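Local coordinates for protein aminofutalosine deaminase (Helicobacter pylori, PDB 7LKK) that hydrolytically deaminates aminofutalosine in the menaquinone pathway, using an iron site in an amidohydrolase-type TIM barrel that can also hold a coformycin-type inhibitor, at residues P150-V155 / L372-G377; G20-F25 / F66-L71. All blocks are in the same frame, centred on the assembly; numbering follows the deposited sequence.

Contact 1. Residues P150-V155 / L372-G377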
ATOM      1  N   PRO A 150     -15.848   5.308  22.666  1.00 31.41           N
ATOM      2  CA  PRO A 150     -15.087   6.459  23.172  1.00 28.13           C
ATOM      3  C   PRO A 150     -14.652   7.439  22.093  1.00 24.34           C
ATOM      4  O   PRO A 150     -14.014   8.445  22.420  1.00 26.54           O
ATOM      5  CB  PRO A 150     -13.868   5.801  23.838  1.00 28.86           C
ATOM      6  CG  PRO A 150     -13.709   4.507  23.139  1.00 26.91           C
ATOM      7  CD  PRO A 150     -15.092   4.049  22.766  1.00 29.67           C
ATOM      8  N   LEU A 151     -14.991   7.185  20.831  1.00 28.99           N
ATOM      9  CA  LEU A 151     -14.578   8.053  19.738  1.00 26.69           C
ATOM     10  C   LEU A 151     -15.269   9.409  19.806  1.00 25.06           C
ATOM     11  O   LEU A 151     -16.451   9.507  20.151  1.00 26.68           O
ATOM     12  CB  LEU A 151     -14.890   7.393  18.394  1.00 27.83           C
ATOM     13  CG  LEU A 151     -13.948   6.307  17.881  1.00 29.44           C
ATOM     14  CD1 LEU A 151     -14.578   5.576  16.704  1.00 30.33           C
ATOM     15  CD2 LEU A 151     -12.610   6.909  17.487  1.00 25.30           C
ATOM     16  N   ASN A 152     -14.521  10.462  19.481  1.00 26.41           N
ATOM     17  CA  ASN A 152     -15.138  11.735  19.131  1.00 24.18           C
ATOM     18  C   ASN A 152     -15.746  11.619  17.739  1.00 23.13           C
ATOM     19  O   ASN A 152     -15.079  11.183  16.797  1.00 21.42           O
ATOM     20  CB  ASN A 152     -14.113  12.866  19.165  1.00 21.67           C
ATOM     21  CG  ASN A 152     -13.420  12.993  20.507  1.00 28.91           C
ATOM     22  OD1 ASN A 152     -14.067  13.165  21.541  1.00 30.54           O
ATOM     23  ND2 ASN A 152     -12.093  12.910  20.497  1.00 25.89           N
ATOM     24  N   ALA A 153     -17.016  11.991  17.606  1.00 22.82           N
ATOM     25  CA  ALA A 153     -17.740  11.783  16.360  1.00 18.77           C
ATOM     26  C   ALA A 153     -18.349  13.087  15.871  1.00 21.38           C
ATOM     27  O   ALA A 153     -19.063  13.764  16.618  1.00 23.33           O
ATOM     28  CB  ALA A 153     -18.833  10.725  16.531  1.00 28.34           C
ATOM     29  N   VAL A 154     -18.057  13.435  14.621  1.00 20.66           N
ATOM     30  CA  VAL A 154     -18.783  14.462  13.887  1.00 18.65           C
ATOM     31  C   VAL A 154     -19.559  13.746  12.790  1.00 22.77           C
ATOM     32  O   VAL A 154     -18.975  13.293  11.797  1.00 19.37           O
ATOM     33  CB  VAL A 154     -17.850  15.528  13.300  1.00 17.93           C
ATOM     34  CG1 VAL A 154     -18.652  16.556  12.515  1.00 18.19           C
ATOM     35  CG2 VAL A 154     -17.055  16.202  14.407  1.00 21.95           C
ATOM     36  N   VAL A 155     -20.871  13.630  12.965  1.00 19.61           N
ATOM     37  CA  VAL A 155     -21.709  12.873  12.040  1.00 19.51           C
ATOM     38  C   VAL A 155     -22.288  13.844  11.019  1.00 20.38           C
ATOM     39  O   VAL A 155     -23.072  14.734  11.365  1.00 20.91           O
ATOM     40  CB  VAL A 155     -22.814  12.104  12.772  1.00 22.79           C
ATOM     41  CG1 VAL A 155     -23.804  11.527  11.771  1.00 18.04           C
ATOM     42  CG2 VAL A 155     -22.207  10.995  13.616  1.00 24.42           C
ATOM     43  N   LEU A 372     -12.484  19.346  11.156  1.00 18.81           N
ATOM     44  CA  LEU A 372     -13.640  18.988  11.962  1.00 21.28           C
ATOM     45  C   LEU A 372     -13.907  19.980  13.096  1.00 19.86           C
ATOM     46  O   LEU A 372     -14.796  19.737  13.915  1.00 22.00           O
ATOM     47  CB  LEU A 372     -13.462  17.567  12.521  1.00 19.14           C
ATOM     48  CG  LEU A 372     -13.987  16.396  11.661  1.00 26.70           C
ATOM     49  CD1 LEU A 372     -13.634  16.520  10.177  1.00 24.56           C
ATOM     50  CD2 LEU A 372     -13.533  15.049  12.199  1.00 19.21           C
ATOM     51  N   ALA A 373     -13.137  21.072  13.190  1.00 20.12           N
ATOM     52  CA  ALA A 373     -13.306  22.076  14.251  1.00 25.39           C
ATOM     53  C   ALA A 373     -13.259  21.416  15.630  1.00 23.71           C
ATOM     54  O   ALA A 373     -14.095  21.669  16.507  1.00 19.35           O
ATOM     55  CB  ALA A 373     -14.597  22.877  14.074  1.00 24.00           C
ATOM     56  N   LEU A 374     -12.260  20.559  15.802  1.00 19.13           N
ATOM     57  CA  LEU A 374     -12.001  19.771  17.000  1.00 22.70           C
ATOM     58  C   LEU A 374     -10.808  20.362  17.737  1.00 21.68           C
ATOM     59  O   LEU A 374      -9.887  20.863  17.093  1.00 23.85           O
ATOM     60  CB  LEU A 374     -11.661  18.330  16.531  1.00 23.35           C
ATOM     61  CG  LEU A 374     -12.707  17.206  16.475  1.00 31.00           C
ATOM     62  CD1 LEU A 374     -13.016  16.456  17.759  1.00 40.67           C
ATOM     63  CD2 LEU A 374     -14.014  17.987  16.066  1.00 27.07           C
ATOM     64  N   ASN A 375     -10.789  20.286  19.078  1.00 17.92           N
ATOM     65  CA  ASN A 375      -9.696  20.895  19.865  1.00 21.50           C
ATOM     66  C   ASN A 375      -8.616  19.858  20.185  1.00 19.08           C
ATOM     67  O   ASN A 375      -8.261  19.599  21.338  1.00 22.03           O
ATOM     68  CB  ASN A 375     -10.220  21.545  21.147  1.00 22.34           C
ATOM     69  CG  ASN A 375      -9.146  22.299  21.899  1.00 23.26           C
ATOM     70  OD1 ASN A 375      -8.269  22.909  21.300  1.00 23.45           O
ATOM     71  ND2 ASN A 375      -9.229  22.281  23.227  1.00 17.80           N
ATOM     72  N   ASN A 376      -8.082  19.262  19.130  1.00 19.38           N
ATOM     73  CA  ASN A 376      -7.097  18.206  19.292  1.00 17.00           C
ATOM     74  C   ASN A 376      -6.207  18.188  18.055  1.00 21.60           C
ATOM     75  O   ASN A 376      -6.043  19.209  17.379  1.00 20.04           O
ATOM     76  CB  ASN A 376      -7.809  16.866  19.553  1.00 20.74           C
ATOM     77  CG  ASN A 376      -8.758  16.473  18.427  1.00 19.08           C
ATOM     78  OD1 ASN A 376      -8.790  17.097  17.365  1.00 20.80           O
ATOM     79  ND2 ASN A 376      -9.537  15.427  18.661  1.00 17.81           N
ATOM     80  N   GLY A 377      -5.617  17.029  17.775  1.00 16.77           N
ATOM     81  CA  GLY A 377      -4.740  16.857  16.640  1.00 22.09           C
ATOM     82  C   GLY A 377      -3.351  17.416  16.813  1.00 19.36           C
ATOM     83  O   GLY A 377      -2.571  17.389  15.856  1.00 16.64           O
TER

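Contact 2. Residues G20-F25 / F66-L71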
ATOM      1  N   GLY A  20       5.578   9.959  28.948  1.00 25.31           N
ATOM      2  CA  GLY A  20       6.663  10.351  28.084  1.00 22.99           C
ATOM      3  C   GLY A  20       7.085   9.190  27.189  1.00 21.37           C
ATOM      4  O   GLY A  20       6.721   8.040  27.429  1.00 19.58           O
ATOM      5  N   ALA A  21       7.848   9.531  26.160  1.00 22.40           N
ATOM      6  CA  ALA A  21       8.334   8.530  25.222  1.00 21.61           C
ATOM      7  C   ALA A  21       9.652   9.007  24.634  1.00 21.25           C
ATOM      8  O   ALA A  21       9.994  10.191  24.706  1.00 19.95           O
ATOM      9  CB  ALA A  21       7.311   8.252  24.111  1.00 19.10           C
ATOM     10  N   SER A  22      10.389   8.061  24.041  1.00 21.02           N
ATOM     11  CA  SER A  22      11.675   8.391  23.434  1.00 21.61           C
ATOM     12  C   SER A  22      11.520   9.419  22.324  1.00 21.14           C
ATOM     13  O   SER A  22      12.427  10.226  22.091  1.00 23.48           O
ATOM     14  CB  SER A  22      12.340   7.126  22.889  1.00 24.91           C
ATOM     15  OG  SER A  22      12.488   6.148  23.902  1.00 23.97           O
ATOM     16  N   LEU A  23      10.390   9.396  21.623  1.00 22.00           N
ATOM     17  CA  LEU A  23      10.098  10.339  20.555  1.00 21.71           C
ATOM     18  C   LEU A  23       8.687  10.865  20.753  1.00 19.07           C
ATOM     19  O   LEU A  23       7.768  10.089  21.034  1.00 22.68           O
ATOM     20  CB  LEU A  23      10.236   9.678  19.179  1.00 19.82           C
ATOM     21  CG  LEU A  23      11.643   9.212  18.797  1.00 18.03           C
ATOM     22  CD1 LEU A  23      11.578   8.164  17.694  1.00 23.46           C
ATOM     23  CD2 LEU A  23      12.495  10.395  18.367  1.00 21.09           C
ATOM     24  N   VAL A  24       8.522  12.177  20.620  1.00 18.67           N
ATOM     25  CA  VAL A  24       7.222  12.829  20.720  1.00 22.25           C
ATOM     26  C   VAL A  24       7.005  13.647  19.457  1.00 20.08           C
ATOM     27  O   VAL A  24       7.845  14.481  19.102  1.00 20.31           O
ATOM     28  CB  VAL A  24       7.120  13.723  21.970  1.00 20.21           C
ATOM     29  CG1 VAL A  24       5.777  14.440  22.002  1.00 22.16           C
ATOM     30  CG2 VAL A  24       7.320  12.900  23.231  1.00 19.74           C
ATOM     31  N   PHE A  25       5.888  13.402  18.777  1.00 17.54           N
ATOM     32  CA  PHE A  25       5.500  14.167  17.597  1.00 20.64           C
ATOM     33  C   PHE A  25       4.498  15.226  18.042  1.00 19.11           C
ATOM     34  O   PHE A  25       3.373  14.896  18.434  1.00 20.34           O
ATOM     35  CB  PHE A  25       4.892  13.265  16.522  1.00 17.15           C
ATOM     36  CG  PHE A  25       5.840  12.229  15.977  1.00 17.38           C
ATOM     37  CD1 PHE A  25       7.203  12.302  16.223  1.00 15.77           C
ATOM     38  CD2 PHE A  25       5.360  11.182  15.204  1.00 15.44           C
ATOM     39  CE1 PHE A  25       8.062  11.346  15.717  1.00 14.42           C
ATOM     40  CE2 PHE A  25       6.214  10.227  14.695  1.00 19.07           C
ATOM     41  CZ  PHE A  25       7.567  10.308  14.951  1.00 18.45           C
ATOM     42  N   PHE A  66       7.714   5.526  28.075  1.00 21.55           N
ATOM     43  CA  PHE A  66       7.655   4.434  27.107  1.00 25.62           C
ATOM     44  C   PHE A  66       8.914   4.488  26.244  1.00 24.15           C
ATOM     45  O   PHE A  66       8.996   5.266  25.288  1.00 21.07           O
ATOM     46  CB  PHE A  66       6.382   4.523  26.270  1.00 23.91           C
ATOM     47  CG  PHE A  66       5.125   4.290  27.061  1.00 24.93           C
ATOM     48  CD1 PHE A  66       4.598   3.015  27.191  1.00 31.88           C
ATOM     49  CD2 PHE A  66       4.476   5.344  27.685  1.00 22.44           C
ATOM     50  CE1 PHE A  66       3.443   2.798  27.923  1.00 30.98           C
ATOM     51  CE2 PHE A  66       3.325   5.133  28.418  1.00 27.37           C
ATOM     52  CZ  PHE A  66       2.807   3.858  28.537  1.00 32.75           C
ATOM     53  N   GLU A  67       9.895   3.663  26.595  1.00 23.79           N
ATOM     54  CA  GLU A  67      11.131   3.581  25.830  1.00 29.26           C
ATOM     55  C   GLU A  67      10.871   3.011  24.440  1.00 21.20           C
ATOM     56  O   GLU A  67      10.000   2.159  24.247  1.00 26.02           O
ATOM     57  CB  GLU A  67      12.144   2.707  26.570  1.00 30.95           C
ATOM     58  CG  GLU A  67      13.599   3.018  26.271  1.00 38.35           C
ATOM     59  CD  GLU A  67      14.547   2.091  27.011  1.00 43.22           C
ATOM     60  OE1 GLU A  67      15.709   1.953  26.576  1.00 45.47           O
ATOM     61  OE2 GLU A  67      14.126   1.497  28.028  1.00 50.33           O
ATOM     62  N   ASN A  68      11.639   3.502  23.464  1.00 22.31           N
ATOM     63  CA  ASN A  68      11.564   3.042  22.075  1.00 22.02           C
ATOM     64  C   ASN A  68      10.152   3.163  21.514  1.00 22.50           C
ATOM     65  O   ASN A  68       9.724   2.347  20.693  1.00 24.72           O
ATOM     66  CB  ASN A  68      12.079   1.607  21.939  1.00 26.82           C
ATOM     67  CG  ASN A  68      13.553   1.494  22.259  1.00 25.85           C
ATOM     68  OD1 ASN A  68      14.282   2.486  22.214  1.00 27.45           O
ATOM     69  ND2 ASN A  68      14.000   0.290  22.592  1.00 30.44           N
ATOM     70  N   SER A  69       9.425   4.186  21.948  1.00 24.59           N
ATOM     71  CA  SER A  69       8.041   4.382  21.556  1.00 25.31           C
ATOM     72  C   SER A  69       7.863   5.797  21.026  1.00 23.07           C
ATOM     73  O   SER A  69       8.733   6.658  21.176  1.00 18.81           O
ATOM     74  CB  SER A  69       7.092   4.120  22.731  1.00 23.33           C
ATOM     75  OG  SER A  69       7.303   2.823  23.262  1.00 21.84           O
ATOM     76  N   VAL A  70       6.718   6.026  20.388  1.00 23.41           N
ATOM     77  CA  VAL A  70       6.366   7.328  19.838  1.00 20.57           C
ATOM     78  C   VAL A  70       5.087   7.802  20.509  1.00 18.33           C
ATOM     79  O   VAL A  70       4.085   7.078  20.529  1.00 21.76           O
ATOM     80  CB  VAL A  70       6.195   7.275  18.309  1.00 22.97           C
ATOM     81  CG1 VAL A  70       5.571   8.565  17.799  1.00 19.38           C
ATOM     82  CG2 VAL A  70       7.538   7.022  17.636  1.00 21.76           C
ATOM     83  N   LEU A  71       5.133   9.010  21.063  1.00 19.17           N
ATOM     84  CA  LEU A  71       3.966   9.687  21.612  1.00 21.01           C
ATOM     85  C   LEU A  71       3.533  10.763  20.625  1.00 19.52           C
ATOM     86  O   LEU A  71       4.360  11.559  20.170  1.00 21.39           O
ATOM     87  CB  LEU A  71       4.289  10.301  22.977  1.00 19.80           C
ATOM     88  CG  LEU A  71       3.260  11.222  23.632  1.00 22.17           C
ATOM     89  CD1 LEU A  71       1.942  10.501  23.828  1.00 19.99           C
ATOM     90  CD2 LEU A  71       3.787  11.750  24.961  1.00 21.58           C
TER

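Contact 1. Residues P150-V155 / L372-G377
Asn152 and Val154 point their side chains at the loop that follows helix 366-371, while Ala153 between them points away, the usual alternation of a strand. On Asn152 the contact begins at the root of the side chain, where CB lies 4.0 Å from Leu374 CD1, an apolar touch. CG then stands anti to the carbonyl carbon (chi1 -57°), which carries the amide toward Asn376. At the tip, Asn152 ND2 is 4.0 Å from Asn376 ND2. The two amides meet tip to tip with their planes turned 59° apart, donor against donor, so no bond joins them directly. Acceptors outside the pair hold them instead: both nitrogens hydrogen-bond to Ser132 OG, Asn376 ND2 also hydrogen-bonds to Asp386 OD2, and Asn152 ND2 does so weakly. The negative charge of Asp386 probably helps to gather these buried N-H groups. Two residues on, Val154 makes the apolar half of the contact with a single methyl. Val154 CG2 is 3.9 Å from Leu374 CD2, and the same Val154 CG2 lies 4.1 Å from Leu372 CG, so it touches two leucines, each sliding past it in the opposite direction. Between those leucines, Ala373 takes a positive phi in a Schellman motif that ends helix 366-371 and turns the chain along the strand. Leu372 O accepts a bond from Lys188 NZ on the adjacent strand 187-193. Glu158, later in barrel strand 152-159, lines the inhibitor pocket. Leu372 also rests on Ile76 and Ala78 of strand 69-80, about 7 Å from the side chain of the iron ligand His79, so the loop after helix 366-371 lies against strands 69-80, 152-159 and 187-193.

Contact 2. Residues G20-F25 / F66-L71
Ser22 keeps OG beside its own backbone N and anti to the carbonyl carbon (chi1 -56°), and Phe25 places CG the same way (chi1 -63°), whereas Val70 swings CG1 anti to its N (chi1 169°). The first torsion lets Ser22 OG accept Asn68 N at 2.8 Å, gripping the type II turn from Phe66 to Ser69. Within that turn Ser69 OG donates to Glu67 O. The other two bring Val70 CG1 over one face of the Phe25 ring, 3.8 Å from its centroid, a CH-pi contact displaced toward the rim on the CE2 side. Parallel pairing holds the backbones on both sides of the corner. Before it, Phe66 N bonds Gly20 O at 2.8 Å; after it, Leu71 N bonds Leu23 O at 2.8 Å and Phe25 N bonds Leu71 O at 2.8 Å. The register shifts by two between the Ala21-Phe66 and Leu23-Val70 pairs, a beta bulge whose extra residues lie in the 66-69 turn, as both segments pass from the four-stranded sheet of strands 17-21 and 62-66 into the pairing of strands 23-25 and 69-80 that leads into the barrel. Ala21 CB packs on Leu71 CB at 3.8 Å, and Val24 lies alongside Leu71. Leu23, Phe25 and Val70 meet helix 401-408, Val24 and Leu71 reach strand 37-41, and Phe66, Ser69 and Leu71 touch Val389 of strand 387-391.

From the N terminus, the chain runs through strand 17-21 and turns a corner at Ser22. Contact 2 then closes a loop of 40 residues, containing strands 37-41 and 45-50, when 66-71 returns beside 20-25. Strand 69-80 leads on from there toward the iron ligand His79. Only later does contact 1 open at 150-155, closing at 372-377 over 216 residues, 101 of them helical and 32 in strands. The two loops follow in series, neither nested nor crossed, with centres 24 Å apart. Strand 69-80 connects them: it begins in contact 2 and passes beside the loop of contact 1, and strand 387-391, antiparallel to it, follows contact 1.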